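Local structure of glycoside hydrolase family 31 (Kribbella flavida DSM 17836, 5X3I) at residues A358-A361 / E362-S365; S635-P638 / Y639-Q643; P610-V613 / A614-G618. The protein hydrolyses the alpha-1,3-glucosidic linkages of the cyclic tetrasaccharide cyclobis-(1-6)-alpha-nigerosyl inside the cell, yielding isomaltose. The protein carries 1 engineered substitution. All coordinates share one frame; numbering follows the deposited sequence.

Contact 1: residues A358-A361 / E362-S365; sequences AHRA and EDFS
One carboxylate oxygen, Asp363 OD2, is gripped from opposite faces of its own plane, by the ring of His359 and by the backbone of Arg360. His359 ND1 donates to Asp363 OD2 over 2.8 Å, and the oxygen lies almost in the imidazole plane, on the ring edge. The ND1 hydrogen meets Asp363 OD2 on its anti side, somewhat out of the carboxylate plane. The ring and carboxylate planes stand 80° apart. The amide Arg360 N brings the second hydrogen, 2.9 Å from Asp363 OD2 and from well above the carboxylate plane. Two bonds therefore hold the aspartate and limit its rotation. The ND1 bond and the NE2 bond to Gln405 OE1 together fix the rotation of His359.

The backbone closes a tight turn between Arg360 and Phe364. Asp363 N donates to Arg360 O, and Phe364 N donates to Ala361 O, both at 3.2 Å, as expected of a short 3-10 turn. Phe364 then folds back along it. Its tip, CZ, reaches His359 CB at 3.5 Å, and the two rings meet obliquely with planes at 56°.

On the outer side, Glu362 bends at chi2 (-90°), which turns its carboxylate back toward Arg360. Glu362 OE2 sits over one face of the guanidinium, 2.6 Å from Arg360 NH1, in a salt bridge exposed on the surface.

The turn lies in the TIM-barrel domain, in the loop between strands 348-349 and 365-366. Ser365 pairs by backbone hydrogen bonds with Val349. Tyr350 meets the rings of His359 and Phe364 edge-to-face. Gln405 lies on helix 404-415, and Tyr458 of helix 457-461 meets Phe364.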
loop_
_atom_site.group_PDB
_atom_site.type_symbol
_atom_site.label_atom_id
_atom_site.label_comp_id
_atom_site.label_asym_id
_atom_site.label_seq_id
_atom_site.Cartn_x
_atom_site.Cartn_y
_atom_site.Cartn_z
ATOM N N ALA A 358 24.015 14.539 9.604
ATOM C CA ALA A 358 23.672 13.318 10.310
ATOM C C ALA A 358 24.555 13.091 11.546
ATOM O O ALA A 358 25.671 13.580 11.606
ATOM C CB ALA A 358 23.780 12.140 9.369
ATOM N N HIS A 359 24.046 12.327 12.510
ATOM C CA HIS A 359 24.783 11.988 13.743
ATOM C C HIS A 359 25.552 10.681 13.639
ATOM O O HIS A 359 25.137 9.774 12.930
ATOM C CB HIS A 359 23.842 11.884 14.944
ATOM C CG HIS A 359 23.312 13.199 15.412
ATOM N ND1 HIS A 359 24.068 14.086 16.143
ATOM C CD2 HIS A 359 22.104 13.780 15.245
ATOM C CE1 HIS A 359 23.350 15.164 16.400
ATOM N NE2 HIS A 359 22.155 15.001 15.867
ATOM N N ARG A 360 26.702 10.603 14.304
ATOM C CA ARG A 360 27.319 9.303 14.498
ATOM C C ARG A 360 26.801 8.685 15.801
ATOM O O ARG A 360 26.188 9.375 16.611
ATOM C CB ARG A 360 28.846 9.439 14.534
ATOM C CG ARG A 360 29.387 10.587 13.677
ATOM C CD ARG A 360 30.888 10.800 13.885
ATOM N NE ARG A 360 31.689 9.813 13.168
ATOM C CZ ARG A 360 32.930 9.470 13.490
ATOM N NH1 ARG A 360 33.534 10.026 14.537
ATOM N NH2 ARG A 360 33.567 8.562 12.765
ATOM N N ALA A 361 27.153 7.431 16.056
ATOM C CA ALA A 361 26.602 6.702 17.198
ATOM C C ALA A 361 27.087 7.303 18.514
ATOM O O ALA A 361 26.341 7.402 19.485
ATOM C CB ALA A 361 26.976 5.239 17.128
ATOM N N GLU A 362 28.340 7.737 18.516
ATOM C CA GLU A 362 28.960 8.238 19.729
ATOM C C GLU A 362 28.434 9.624 20.131
ATOM O O GLU A 362 28.743 10.094 21.215
ATOM C CB GLU A 362 30.484 8.261 19.567
ATOM C CG GLU A 362 30.981 9.127 18.427
ATOM C CD GLU A 362 31.119 8.387 17.098
ATOM O OE1 GLU A 362 30.493 7.311 16.906
ATOM O OE2 GLU A 362 31.865 8.903 16.234
ATOM N N ASP A 363 27.644 10.270 19.274
ATOM C CA ASP A 363 26.990 11.526 19.642
ATOM C C ASP A 363 25.976 11.326 20.765
ATOM O O ASP A 363 25.634 12.268 21.465
ATOM C CB ASP A 363 26.248 12.164 18.459
ATOM C CG ASP A 363 27.151 12.514 17.289
ATOM O OD1 ASP A 363 28.388 12.536 17.425
ATOM O OD2 ASP A 363 26.594 12.796 16.220
ATOM N N PHE A 364 25.466 10.108 20.897
ATOM C CA PHE A 364 24.305 9.856 21.742
ATOM C C PHE A 364 24.662 9.273 23.113
ATOM O O PHE A 364 25.500 8.386 23.222
ATOM C CB PHE A 364 23.331 8.910 21.029
ATOM C CG PHE A 364 22.781 9.453 19.733
ATOM C CD1 PHE A 364 21.873 10.508 19.733
ATOM C CD2 PHE A 364 23.164 8.906 18.516
ATOM C CE1 PHE A 364 21.364 11.008 18.544
ATOM C CE2 PHE A 364 22.658 9.400 17.317
ATOM C CZ PHE A 364 21.758 10.451 17.327
ATOM N N SER A 365 24.013 9.783 24.149
ATOM C CA SER A 365 24.012 9.134 25.453
ATOM C C SER A 365 22.602 8.681 25.753
ATOM O O SER A 365 21.654 9.327 25.345
ATOM C CB SER A 365 24.502 10.071 26.561
ATOM O OG SER A 365 25.725 10.676 26.204
#

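Contact 2: residues S635-P638 / Y639-Q643; sequences SLVP and YLTEQ
Leu636 approaches the Tyr639 ring obliquely. Its CD2 lies 4.0 Å from Tyr639 CD2, and the two side chains run side by side, pointing the same way. One face of the ring has CG of Gln643, one helical turn on, 3.3 Å above the plane and offset toward the rim. Tyr639 CG is anti to the backbone N (chi1 174°), which carries the ring out along Leu636. The phenol OH is held by Leu677 O and Glu680 N.

Leu640 packs on the same side of the helix, with CD1 4.1 Å from Leu636 CB. Its amide makes a nearly linear bond to Leu636 O.

Val637 O receives two hydrogens from Thr641, from opposite faces of the carbonyl plane. Thr641 N is 2.9 Å from Val637 O, and Thr641 OG1 is 2.8 Å from it. The hydroxyl thus folds back on its own helix.

Pro638 has no amide hydrogen, and the helix is kinked here. Next to this kink a water is inserted between Ser635 O and Tyr639 N, in place of the direct helical bond. It donates to Ser635 O at 2.7 Å and accepts from Tyr639 N at 2.8 Å.

Leu636 and Tyr639 also touch helix 735-742, while Leu640 and Thr641 touch Phe299. This is a proline-kinked alpha-helix with a hydrated backbone turn. It belongs to the long helix 622-650, which runs from the region after the last barrel strand, 591-593, toward the antiparallel sheet that begins at strand 655-656.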
loop_
_atom_site.group_PDB
_atom_site.type_symbol
_atom_site.label_atom_id
_atom_site.label_comp_id
_atom_site.label_asym_id
_atom_site.label_seq_id
_atom_site.Cartn_x
_atom_site.Cartn_y
_atom_site.Cartn_z
ATOM N N SER A 635 9.062 -25.097 11.037
ATOM C CA SER A 635 9.448 -26.264 10.248
ATOM C C SER A 635 9.315 -26.033 8.750
ATOM O O SER A 635 9.953 -26.712 7.966
ATOM C CB SER A 635 8.611 -27.480 10.647
ATOM O OG SER A 635 8.875 -27.834 11.982
ATOM N N LEU A 636 8.488 -25.070 8.368
ATOM C CA LEU A 636 8.232 -24.763 6.964
ATOM C C LEU A 636 9.272 -23.851 6.342
ATOM O O LEU A 636 9.265 -23.647 5.133
ATOM C CB LEU A 636 6.866 -24.097 6.813
ATOM C CG LEU A 636 5.668 -24.965 6.467
ATOM C CD1 LEU A 636 4.414 -24.098 6.407
ATOM C CD2 LEU A 636 5.896 -25.651 5.145
ATOM N N VAL A 637 10.147 -23.271 7.163
ATOM C CA VAL A 637 11.069 -22.269 6.638
ATOM C C VAL A 637 11.960 -22.796 5.498
ATOM O O VAL A 637 12.126 -22.100 4.497
ATOM C CB VAL A 637 11.939 -21.656 7.751
ATOM C CG1 VAL A 637 13.052 -20.802 7.156
ATOM C CG2 VAL A 637 11.074 -20.817 8.675
ATOM N N PRO A 638 12.512 -24.024 5.617
ATOM C CA PRO A 638 13.288 -24.490 4.455
ATOM C C PRO A 638 12.453 -24.646 3.168
ATOM O O PRO A 638 12.955 -24.363 2.089
ATOM C CB PRO A 638 13.827 -25.849 4.915
ATOM C CG PRO A 638 13.878 -25.735 6.418
ATOM C CD PRO A 638 12.663 -24.926 6.771
ATOM N N TYR A 639 11.217 -25.108 3.284
ATOM C CA TYR A 639 10.329 -25.201 2.129
ATOM C C TYR A 639 10.077 -23.822 1.511
ATOM O O TYR A 639 10.264 -23.630 0.313
ATOM C CB TYR A 639 9.000 -25.849 2.506
ATOM C CG TYR A 639 7.985 -25.849 1.372
ATOM C CD1 TYR A 639 8.109 -26.729 0.304
ATOM C CD2 TYR A 639 6.901 -24.973 1.375
ATOM C CE1 TYR A 639 7.188 -26.738 -0.733
ATOM C CE2 TYR A 639 5.968 -24.978 0.337
ATOM C CZ TYR A 639 6.122 -25.862 -0.713
ATOM O OH TYR A 639 5.216 -25.873 -1.747
ATOM N N LEU A 640 9.683 -22.867 2.349
ATOM C CA LEU A 640 9.378 -21.511 1.895
ATOM C C LEU A 640 10.581 -20.900 1.206
ATOM O O LEU A 640 10.450 -20.290 0.157
ATOM C CB LEU A 640 8.927 -20.631 3.065
ATOM C CG LEU A 640 7.539 -20.989 3.602
ATOM C CD1 LEU A 640 7.290 -20.431 4.986
ATOM C CD2 LEU A 640 6.456 -20.500 2.633
ATOM N N THR A 641 11.757 -21.106 1.795
ATOM C CA THR A 641 13.001 -20.601 1.247
ATOM C C THR A 641 13.265 -21.176 -0.151
ATOM O O THR A 641 13.622 -20.454 -1.071
ATOM C CB THR A 641 14.207 -20.931 2.182
ATOM O OG1 THR A 641 13.996 -20.346 3.476
ATOM C CG2 THR A 641 15.483 -20.408 1.600
ATOM N N GLU A 642 13.095 -22.483 -0.303
ATOM C CA GLU A 642 13.307 -23.090 -1.601
ATOM C C GLU A 642 12.274 -22.588 -2.607
ATOM O O GLU A 642 12.612 -22.256 -3.725
ATOM C CB GLU A 642 13.242 -24.611 -1.524
ATOM C CG GLU A 642 13.574 -25.251 -2.839
ATOM C CD GLU A 642 13.766 -26.744 -2.731
ATOM O OE1 GLU A 642 12.811 -27.451 -2.380
ATOM O OE2 GLU A 642 14.879 -27.197 -2.999
ATOM N N GLN A 643 11.019 -22.545 -2.186
ATOM C CA GLN A 643 9.933 -22.115 -3.061
ATOM C C GLN A 643 10.067 -20.637 -3.460
ATOM O O GLN A 643 9.793 -20.280 -4.606
ATOM C CB GLN A 643 8.587 -22.375 -2.391
ATOM C CG GLN A 643 8.244 -23.852 -2.293
ATOM C CD GLN A 643 8.249 -24.550 -3.654
ATOM O OE1 GLN A 643 7.779 -24.002 -4.653
ATOM N NE2 GLN A 643 8.793 -25.757 -3.698
HETATM O O HOH W 1 10.393 -26.916 5.284
#

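Contact 3: residues P610-V613 / A614-G618; sequences PWHV and AETTG
Thr616 and Thr617 turn their hydroxyls back to His612 and Val613 by different first torsions. In Thr616, OG1 is beside the backbone N and anti to the carbonyl carbon (chi1 -58°). In Thr617, it lies between the backbone N and the carbonyl carbon (chi1 63°). Both positions let the hydroxyl reach the carbonyl four residues back.

Thr616 OG1 donates to His612 O at 2.8 Å, and Thr616 N donates to the same oxygen. Thr617 OG1 is likewise 2.8 Å from Val613 O, which Thr617 N also reaches. In each pair the hydroxyl and the amide come from opposite faces of the carbonyl plane. Thr617 CG2 also lies 4.1 Å from Val613 CG1, an apolar touch beside the polar one.

The buried ring of His612 packs against Val573. Thr616 OG1 sits over one face of its imidazole, 3.4 Å above the plane and offset toward the rim. This is contact with the face, not a hydrogen bond to NE2. Leu605 O pairs with His612 NE2 instead. At the ring edge and in its plane, a water lies 2.8 Å from His612 ND1. The same water donates to Glu615 OE1 at 2.7 Å, so it bridges the histidine and the extended glutamate.

Val613 and Ala614 pack on Val622 of helix 622-650. Trp611 meets His321 of helix 311-323 edge-to-face. Gly618, the first residue past the helix, has positive phi (70°), a backbone shape that favours glycine.

The chemistry implies that both threonines spend their hydroxyl hydrogens within the helix. Thr617 OG1 also takes the amide hydrogen of Asp619. The imidazole is fixed through both nitrogens, and the nearby glutamate might slightly favour a protonated His612, though its charge is not seen.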
loop_
_atom_site.group_PDB
_atom_site.type_symbol
_atom_site.label_atom_id
_atom_site.label_comp_id
_atom_site.label_asym_id
_atom_site.label_seq_id
_atom_site.Cartn_x
_atom_site.Cartn_y
_atom_site.Cartn_z
ATOM N N PRO A 610 -0.763 -13.531 21.131
ATOM C CA PRO A 610 -1.603 -14.707 21.392
ATOM C C PRO A 610 -2.104 -14.756 22.835
ATOM O O PRO A 610 -3.255 -15.112 23.069
ATOM C CB PRO A 610 -0.666 -15.884 21.107
ATOM C CG PRO A 610 0.377 -15.343 20.223
ATOM C CD PRO A 610 0.549 -13.898 20.579
ATOM N N TRP A 611 -1.260 -14.379 23.787
ATOM C CA TRP A 611 -1.646 -14.469 25.183
ATOM C C TRP A 611 -2.613 -13.370 25.586
ATOM O O TRP A 611 -3.478 -13.596 26.424
ATOM C CB TRP A 611 -0.419 -14.444 26.100
ATOM C CG TRP A 611 0.477 -13.256 25.944
ATOM C CD1 TRP A 611 0.420 -12.093 26.642
ATOM C CD2 TRP A 611 1.589 -13.133 25.050
ATOM N NE1 TRP A 611 1.421 -11.247 26.238
ATOM C CE2 TRP A 611 2.149 -11.864 25.257
ATOM C CE3 TRP A 611 2.160 -13.974 24.095
ATOM C CZ2 TRP A 611 3.249 -11.412 24.540
ATOM C CZ3 TRP A 611 3.246 -13.524 23.380
ATOM C CH2 TRP A 611 3.784 -12.257 23.609
ATOM N N HIS A 612 -2.475 -12.179 25.012
ATOM C CA HIS A 612 -3.438 -11.136 25.342
ATOM C C HIS A 612 -4.804 -11.457 24.753
ATOM O O HIS A 612 -5.831 -11.145 25.348
ATOM C CB HIS A 612 -2.996 -9.765 24.865
ATOM C CG HIS A 612 -3.914 -8.674 25.309
ATOM N ND1 HIS A 612 -4.101 -8.363 26.637
ATOM C CD2 HIS A 612 -4.729 -7.851 24.611
ATOM C CE1 HIS A 612 -4.978 -7.382 26.737
ATOM N NE2 HIS A 612 -5.372 -7.050 25.523
ATOM N N VAL A 613 -4.808 -12.073 23.579
ATOM C CA VAL A 613 -6.058 -12.481 22.963
ATOM C C VAL A 613 -6.711 -13.554 23.839
ATOM O O VAL A 613 -7.912 -13.505 24.097
ATOM C CB VAL A 613 -5.847 -12.999 21.527
ATOM C CG1 VAL A 613 -7.112 -13.652 21.001
ATOM C CG2 VAL A 613 -5.424 -11.853 20.606
ATOM N N ALA A 614 -5.903 -14.500 24.312
ATOM C CA ALA A 614 -6.377 -15.528 25.230
ATOM C C ALA A 614 -6.980 -14.891 26.466
ATOM O O ALA A 614 -8.068 -15.259 26.886
ATOM C CB ALA A 614 -5.246 -16.473 25.620
ATOM N N GLU A 615 -6.279 -13.916 27.029
ATOM C CA GLU A 615 -6.746 -13.244 28.228
ATOM C C GLU A 615 -8.044 -12.486 27.989
ATOM O O GLU A 615 -8.939 -12.510 28.825
ATOM C CB GLU A 615 -5.687 -12.280 28.758
ATOM C CG GLU A 615 -6.136 -11.529 29.999
ATOM C CD GLU A 615 -5.031 -10.705 30.633
ATOM O OE1 GLU A 615 -3.856 -10.859 30.232
ATOM O OE2 GLU A 615 -5.338 -9.898 31.537
ATOM N N THR A 616 -8.138 -11.809 26.850
ATOM C CA THR A 616 -9.299 -10.986 26.565
ATOM C C THR A 616 -10.514 -11.868 26.355
ATOM O O THR A 616 -11.583 -11.598 26.889
ATOM C CB THR A 616 -9.091 -10.093 25.325
ATOM O OG1 THR A 616 -7.941 -9.266 25.523
ATOM C CG2 THR A 616 -10.283 -9.189 25.127
ATOM N N THR A 617 -10.331 -12.925 25.576
ATOM C CA THR A 617 -11.415 -13.829 25.228
ATOM C C THR A 617 -11.742 -14.840 26.321
ATOM O O THR A 617 -12.847 -15.373 26.365
ATOM C CB THR A 617 -11.095 -14.600 23.948
ATOM O OG1 THR A 617 -9.941 -15.420 24.164
ATOM C CG2 THR A 617 -10.839 -13.634 22.799
ATOM N N GLY A 618 -10.780 -15.102 27.198
ATOM C CA GLY A 618 -10.913 -16.173 28.166
ATOM C C GLY A 618 -10.861 -17.547 27.521
ATOM O O GLY A 618 -11.316 -18.519 28.107
HETATM O O HOH W 2 -2.345 -9.199 28.671
#

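The three contacts lie in the family 31 TIM-barrel domain and follow one another as contact 1, contact 3, contact 2. Contact 1 belongs to the loop between strands 348-349 and 365-366. Contacts 3 and 2 come after the last barrel strand, 591-593, on the consecutive helices 610-617 and 622-650. Centres of contacts 2 and 3 are 30 Å apart, with nearest atoms about 16 Å apart. Contact 1 is about 39 Å from contact 2 and 41 Å from contact 3, centre to centre. None touches another, and all lie away from the active site. They are separate local elements of the domain that carries catalysis.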